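Local coordinates for glutathione S-transferase domain (Xanthobacter autotrophicus, PDB 4HZ2), which binds glutathione and is probably a transferase of the glutathione S-transferase family, paired as a two-subunit assembly, at residues B[33-36]-B[37-41]; B[116-120]-B[121-125]. All blocks are in the same frame, centred on the assembly; numbering follows the deposited sequence.

Contact 1 of 2, residues B[33-36]-B[37-41]. With GSH (glutathione), chain F.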
loop_
_atom_site.group_PDB
_atom_site.type_symbol
_atom_site.label_atom_id
_atom_site.label_comp_id
_atom_site.label_asym_id
_atom_site.label_seq_id
_atom_site.Cartn_x
_atom_site.Cartn_y
_atom_site.Cartn_z
ATOM N N ASN B 33 10.871 -5.353 5.001
ATOM C CA ASN B 33 9.476 -5.515 5.476
ATOM C C ASN B 33 9.432 -6.306 6.779
ATOM O O ASN B 33 8.640 -5.983 7.674
ATOM C CB ASN B 33 8.573 -6.139 4.409
ATOM C CG ASN B 33 8.327 -5.186 3.245
ATOM O OD1 ASN B 33 8.080 -3.990 3.453
ATOM N ND2 ASN B 33 8.422 -5.698 2.010
ATOM N N CYS B 34 10.304 -7.304 6.903
ATOM C CA CYS B 34 10.372 -8.098 8.129
ATOM C C CYS B 34 11.009 -7.288 9.254
ATOM O O CYS B 34 10.574 -7.386 10.405
ATOM C CB CYS B 34 11.146 -9.392 7.858
ATOM S SG CYS B 34 10.225 -10.451 6.683
ATOM N N TRP B 35 12.008 -6.463 8.919
ATOM C CA TRP B 35 12.583 -5.544 9.886
ATOM C C TRP B 35 11.489 -4.655 10.535
ATOM O O TRP B 35 11.557 -4.371 11.745
ATOM C CB TRP B 35 13.707 -4.695 9.243
ATOM C CG TRP B 35 14.236 -3.605 10.109
ATOM C CD1 TRP B 35 15.345 -3.652 10.931
ATOM C CD2 TRP B 35 13.698 -2.279 10.237
ATOM N NE1 TRP B 35 15.507 -2.439 11.573
ATOM C CE2 TRP B 35 14.517 -1.579 11.154
ATOM C CE3 TRP B 35 12.589 -1.620 9.677
ATOM C CZ2 TRP B 35 14.268 -0.251 11.515
ATOM C CZ3 TRP B 35 12.343 -0.295 10.037
ATOM C CH2 TRP B 35 13.184 0.374 10.945
ATOM N N LYS B 36 10.511 -4.182 9.741
ATOM C CA LYS B 36 9.446 -3.319 10.290
ATOM C C LYS B 36 8.771 -4.026 11.461
ATOM O O LYS B 36 8.511 -3.414 12.507
ATOM C CB LYS B 36 8.355 -2.990 9.265
ATOM C CG LYS B 36 8.843 -2.133 8.083
ATOM C CD LYS B 36 7.811 -2.139 6.968
ATOM C CE LYS B 36 8.239 -1.430 5.699
ATOM N NZ LYS B 36 7.178 -1.556 4.653
ATOM N N ALA B 37 8.457 -5.303 11.245
ATOM C CA ALA B 37 7.723 -6.067 12.251
ATOM C C ALA B 37 8.591 -6.253 13.499
ATOM O O ALA B 37 8.133 -5.986 14.622
ATOM C CB ALA B 37 7.251 -7.432 11.722
ATOM N N ALA B 38 9.829 -6.722 13.326
ATOM C CA ALA B 38 10.708 -6.914 14.482
ATOM C C ALA B 38 10.931 -5.588 15.222
ATOM O O ALA B 38 10.929 -5.538 16.475
ATOM C CB ALA B 38 12.037 -7.541 14.076
ATOM N N GLN B 39 11.150 -4.518 14.461
ATOM C CA GLN B 39 11.466 -3.251 15.077
ATOM C C GLN B 39 10.312 -2.697 15.904
ATOM O O GLN B 39 10.533 -2.198 17.020
ATOM C CB GLN B 39 11.853 -2.234 13.986
ATOM C CG GLN B 39 12.296 -0.878 14.513
ATOM C CD GLN B 39 13.608 -0.967 15.296
ATOM O OE1 GLN B 39 14.728 -0.906 14.727
ATOM N NE2 GLN B 39 13.483 -1.109 16.602
ATOM N N ILE B 40 9.075 -2.757 15.389
ATOM C CA ILE B 40 7.964 -2.233 16.197
ATOM C C ILE B 40 7.670 -3.140 17.404
ATOM O O ILE B 40 7.292 -2.649 18.465
ATOM C CB ILE B 40 6.679 -2.007 15.362
ATOM C CG1 ILE B 40 5.701 -1.115 16.108
ATOM C CG2 ILE B 40 6.065 -3.328 14.916
ATOM C CD1 ILE B 40 6.232 0.285 16.363
ATOM N N LEU B 41 7.837 -4.450 17.254
ATOM C CA LEU B 41 7.681 -5.347 18.423
ATOM C C LEU B 41 8.694 -5.031 19.529
ATOM O O LEU B 41 8.361 -4.972 20.728
ATOM C CB LEU B 41 7.771 -6.818 18.010
ATOM C CG LEU B 41 6.586 -7.299 17.186
ATOM C CD1 LEU B 41 6.734 -8.763 16.810
ATOM C CD2 LEU B 41 5.297 -7.094 17.965
HETATM N N1 GSH F . 2.793 -5.802 1.118
HETATM C CA1 GSH F . 3.694 -6.808 1.785
HETATM C C1 GSH F . 4.207 -6.290 3.110
HETATM O O11 GSH F . 4.267 -7.083 4.091
HETATM O O12 GSH F . 4.579 -5.074 3.189
HETATM C CB1 GSH F . 4.882 -7.180 0.904
HETATM C CG1 GSH F . 5.728 -8.199 1.641
HETATM C CD1 GSH F . 6.679 -8.927 0.718
HETATM O OE1 GSH F . 6.838 -8.545 -0.444
HETATM N N2 GSH F . 7.326 -9.974 1.264
HETATM C CA2 GSH F . 8.321 -10.734 0.507
HETATM C C2 GSH F . 7.863 -12.152 0.295
HETATM O O2 GSH F . 7.299 -12.780 1.215
HETATM C CB2 GSH F . 9.718 -10.564 1.169
HETATM S SG2 GSH F . 10.250 -8.826 1.509
HETATM N N3 GSH F . 8.079 -12.701 -0.906
HETATM C CA3 GSH F . 7.085 -13.544 -1.568
HETATM C C3 GSH F . 7.483 -14.996 -1.732
HETATM O O31 GSH F . 6.623 -15.805 -2.158
HETATM O O32 GSH F . 8.651 -15.337 -1.443
#

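Contact 2 of 2, residues B[116-120]-B[121-125]. With GSH (glutathione), chain F; GSH (glutathione), chain C.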
loop_
_atom_site.group_PDB
_atom_site.type_symbol
_atom_site.label_atom_id
_atom_site.label_comp_id
_atom_site.label_asym_id
_atom_site.label_seq_id
_atom_site.Cartn_x
_atom_site.Cartn_y
_atom_site.Cartn_z
ATOM N N LEU B 116 2.371 5.666 4.602
ATOM C CA LEU B 116 2.411 4.202 4.526
ATOM C C LEU B 116 1.939 3.704 3.159
ATOM O O LEU B 116 2.483 2.710 2.649
ATOM C CB LEU B 116 1.527 3.567 5.625
ATOM C CG LEU B 116 1.902 3.865 7.078
ATOM C CD1 LEU B 116 0.919 3.188 8.022
ATOM C CD2 LEU B 116 3.330 3.378 7.380
ATOM N N PHE B 117 0.911 4.340 2.566
ATOM C CA PHE B 117 0.478 3.903 1.248
ATOM C C PHE B 117 1.454 4.348 0.157
ATOM O O PHE B 117 1.728 3.596 -0.801
ATOM C CB PHE B 117 -0.990 4.300 0.951
ATOM C CG PHE B 117 -1.960 3.550 1.793
ATOM C CD1 PHE B 117 -2.175 2.191 1.580
ATOM C CD2 PHE B 117 -2.612 4.187 2.819
ATOM C CE1 PHE B 117 -3.058 1.455 2.388
ATOM C CE2 PHE B 117 -3.491 3.481 3.655
ATOM C CZ PHE B 117 -3.722 2.108 3.428
ATOM N N PHE B 118 2.000 5.559 0.314
ATOM C CA PHE B 118 3.112 5.970 -0.546
ATOM C C PHE B 118 4.237 4.949 -0.512
ATOM O O PHE B 118 4.786 4.550 -1.560
ATOM C CB PHE B 118 3.623 7.376 -0.166
ATOM C CG PHE B 118 4.964 7.723 -0.753
ATOM C CD1 PHE B 118 5.064 8.270 -2.038
ATOM C CD2 PHE B 118 6.133 7.576 0.009
ATOM C CE1 PHE B 118 6.313 8.614 -2.552
ATOM C CE2 PHE B 118 7.377 7.920 -0.503
ATOM C CZ PHE B 118 7.460 8.466 -1.783
ATOM N N GLU B 119 4.588 4.501 0.694
ATOM C CA GLU B 119 5.659 3.534 0.806
ATOM C C GLU B 119 5.347 2.256 -0.007
ATOM O O GLU B 119 6.202 1.711 -0.720
ATOM C CB GLU B 119 5.973 3.207 2.281
ATOM C CG GLU B 119 7.206 2.364 2.423
ATOM C CD GLU B 119 6.903 0.863 2.641
ATOM O OE1 GLU B 119 5.735 0.499 2.873
ATOM O OE2 GLU B 119 7.844 0.038 2.572
ATOM N N GLN B 120 4.139 1.742 0.124
ATOM C CA GLN B 120 3.830 0.465 -0.507
ATOM C C GLN B 120 3.651 0.582 -2.019
ATOM O O GLN B 120 3.892 -0.373 -2.755
ATOM C CB GLN B 120 2.574 -0.131 0.144
ATOM C CG GLN B 120 2.871 -0.735 1.509
ATOM C CD GLN B 120 3.605 -2.042 1.452
ATOM O OE1 GLN B 120 3.092 -3.013 0.884
ATOM N NE2 GLN B 120 4.817 -2.096 2.062
ATOM N N TYR B 121 3.198 1.745 -2.473
ATOM C CA TYR B 121 2.846 1.898 -3.874
ATOM C C TYR B 121 3.974 2.520 -4.711
ATOM O O TYR B 121 4.178 2.143 -5.868
ATOM C CB TYR B 121 1.586 2.787 -4.018
ATOM C CG TYR B 121 0.951 2.591 -5.368
ATOM C CD1 TYR B 121 1.223 3.455 -6.437
ATOM C CD2 TYR B 121 0.135 1.480 -5.606
ATOM C CE1 TYR B 121 0.659 3.230 -7.683
ATOM C CE2 TYR B 121 -0.424 1.241 -6.842
ATOM C CZ TYR B 121 -0.170 2.117 -7.884
ATOM O OH TYR B 121 -0.743 1.841 -9.116
ATOM N N SER B 122 4.693 3.469 -4.113
ATOM C CA SER B 122 5.606 4.339 -4.873
ATOM C C SER B 122 7.076 4.188 -4.489
ATOM O O SER B 122 7.951 4.740 -5.169
ATOM C CB SER B 122 5.200 5.813 -4.701
ATOM O OG SER B 122 3.912 6.058 -5.241
ATOM N N HIS B 123 7.374 3.460 -3.415
ATOM C CA HIS B 123 8.742 3.434 -2.901
ATOM C C HIS B 123 9.256 2.004 -2.827
ATOM O O HIS B 123 10.224 1.645 -3.517
ATOM C CB HIS B 123 8.752 4.142 -1.543
ATOM C CG HIS B 123 10.077 4.199 -0.838
ATOM N ND1 HIS B 123 10.593 3.136 -0.104
ATOM C CD2 HIS B 123 10.949 5.231 -0.666
ATOM C CE1 HIS B 123 11.736 3.509 0.455
ATOM N NE2 HIS B 123 11.963 4.782 0.144
ATOM N N GLU B 124 8.596 1.180 -2.011
ATOM C CA GLU B 124 9.016 -0.219 -1.841
ATOM C C GLU B 124 9.208 -0.965 -3.182
ATOM O O GLU B 124 10.220 -1.649 -3.368
ATOM C CB GLU B 124 8.014 -0.969 -0.937
ATOM C CG GLU B 124 8.603 -2.199 -0.253
ATOM C CD GLU B 124 8.431 -3.471 -1.051
ATOM O OE1 GLU B 124 7.966 -3.396 -2.211
ATOM O OE2 GLU B 124 8.782 -4.552 -0.540
ATOM N N PRO B 125 8.236 -0.861 -4.110
ATOM C CA PRO B 125 8.387 -1.668 -5.345
ATOM C C PRO B 125 9.609 -1.341 -6.201
ATOM O O PRO B 125 9.916 -2.089 -7.132
ATOM C CB PRO B 125 7.083 -1.377 -6.126
ATOM C CG PRO B 125 6.119 -0.924 -5.076
ATOM C CD PRO B 125 6.941 -0.145 -4.076
HETATM N N1 GSH F . 2.793 -5.802 1.118
HETATM C CA1 GSH F . 3.694 -6.808 1.785
HETATM C C1 GSH F . 4.207 -6.290 3.110
HETATM O O11 GSH F . 4.267 -7.083 4.091
HETATM O O12 GSH F . 4.579 -5.074 3.189
HETATM C CB1 GSH F . 4.882 -7.180 0.904
HETATM C CG1 GSH F . 5.728 -8.199 1.641
HETATM C CD1 GSH F . 6.679 -8.927 0.718
HETATM O OE1 GSH F . 6.838 -8.545 -0.444
HETATM N N2 GSH F . 7.326 -9.974 1.264
HETATM C CA2 GSH F . 8.321 -10.734 0.507
HETATM C C2 GSH F . 7.863 -12.152 0.295
HETATM O O2 GSH F . 7.299 -12.780 1.215
HETATM C CB2 GSH F . 9.718 -10.564 1.169
HETATM S SG2 GSH F . 10.250 -8.826 1.509
HETATM N N3 GSH F . 8.079 -12.701 -0.906
HETATM C CA3 GSH F . 7.085 -13.544 -1.568
HETATM C C3 GSH F . 7.483 -14.996 -1.732
HETATM O O31 GSH F . 6.623 -15.805 -2.158
HETATM O O32 GSH F . 8.651 -15.337 -1.443
HETATM N N1 GSH C . -1.455 5.007 -4.317
HETATM C CA1 GSH C . -2.255 5.975 -5.117
HETATM C C1 GSH C . -3.657 6.046 -4.581
HETATM O O11 GSH C . -4.182 4.963 -4.250
HETATM O O12 GSH C . -4.246 7.133 -4.455
HETATM C CB1 GSH C . -2.252 5.596 -6.604
HETATM C CG1 GSH C . -3.008 6.663 -7.399
HETATM C CD1 GSH C . -2.633 6.661 -8.880
HETATM O OE1 GSH C . -1.978 5.761 -9.360
HETATM N N2 GSH C . -3.056 7.684 -9.628
HETATM C CA2 GSH C . -2.641 7.828 -11.016
HETATM C C2 GSH C . -1.984 9.145 -11.279
HETATM O O2 GSH C . -2.506 10.135 -10.836
HETATM C CB2 GSH C . -3.845 7.653 -11.930
HETATM S SG2 GSH C . -3.414 7.622 -13.704
HETATM N N3 GSH C . -0.859 9.190 -12.007
HETATM C CA3 GSH C . -0.549 10.452 -12.662
HETATM C C3 GSH C . 0.904 10.801 -12.745
HETATM O O31 GSH C . 1.223 11.874 -13.314
HETATM O O32 GSH C . 1.725 10.014 -12.240
HETATM O O HOH W 1 10.133 0.679 1.135
#

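Contact 1 of 2, residues B[33-36]-B[37-41]
Trp-35 and Gln-39, one helical turn apart, lie side by side and point the same way. Gln-39 CB sits over the six-membered ring, 4.0 Å from the Trp-35 centroid, in a CH-pi contact, while the amide stands steeply to the indole, the planes 77° apart. With Gln-39 CG anti to the backbone N (chi1 -176°) the chain runs along the ring and then bends, and both polar atoms of its amide are met by the chain near the C-terminus: OE1 by Asn-217 N, NE2 by Gly-215 O. Trp-35 NE1 bonds to Asn-217 O. Backbone bonds hold the turn, Gln-39 N to Trp-35 O at 2.8 Å and Ala-38 N to Cys-34 O at 3.1 Å. This is the helix of the beta-alpha-beta unit that opens the thioredoxin-like glutathione-binding domain. Near its start the extended Lys-36 reaches back, NZ giving a hydrogen bond to Asn-33 OD1 at 2.9 Å; Glu-119, Asn-89 and Ser-88 also grip that ammonium. Asn-33 ND2 bonds to Glu-124 and lies 3.7 Å from glutathione SG2. A leucine at Asn-33 would probably cost Lys-36 one acceptor and leave the Glu-124 carboxylate without this amide donor.

Contact 2 of 2, residues B[116-120]-B[121-125]
Phe-118 and Ser-122 meet where helix 107-137 changes its winding. Among the backbone bonds, Ser-122 N reaches Phe-118 O at 2.8 Å in the ordinary way, but Glu-119 O takes its strong bond from Glu-124 N, also 2.8 Å, five residues on, and only a weak one from His-123 N. The turn at 121-123 is of the wider pi type, and the helix kinks at Pro-125, whose N has no hydrogen to give to the preceding turn.

In nonpolar contact, Phe-118 CD1 touches Ser-122 CB at 3.6 Å. The Glu-124 CB and CG methylenes make van der Waals contact with Glu-119 OE2, the two carboxylates turned 78° apart.

Polar side chains lead to the ligand. A water bridges Glu-119 OE2 and His-123 ND1, approaching the imidazole in its plane. Glu-119 OE1 accepts Gln-120 NE2 on its syn side at 2.9 Å, which, with the bonds to glutathione, helps set the rotation of the amide. Gln-120, bent at chi2 (-74°), presents OE1 to N1 of the glutathione of chain F at 2.8 Å, with a weak bond from NE2 to O12.

At the subunit interface, Tyr-121 OH bonds to Glu-124 of the second subunit, and N1 of the glutathione of chain C, bound by that subunit, lies over one ring face, 3.6 Å from Tyr-121 CG.

Glu-119, itself paired with Lys-36, probably serves as a second shell that sets the Gln-120 amide toward the gamma-glutamyl amino group.

The two contacts come in series along the chain, one in the N-terminal, thioredoxin-like domain and the other in the C-terminal, all-helical domain: contact 1 on helix 32-43, contact 2 on helix 107-137. Their centres are about 16 Å apart, yet the side chains meet directly, through a salt bridge of 2.7 Å from Lys-36 NZ to Glu-119 OE2 and a probable hydrogen bond of 2.8 Å from Asn-33 ND2 to Glu-124 OE2. These buried polar pairs tie the domains together beside the glutathione of chain F, which both contacts touch. Contact 2 also faces the second subunit, so domain packing, ligand binding and dimer interface are neighbours here.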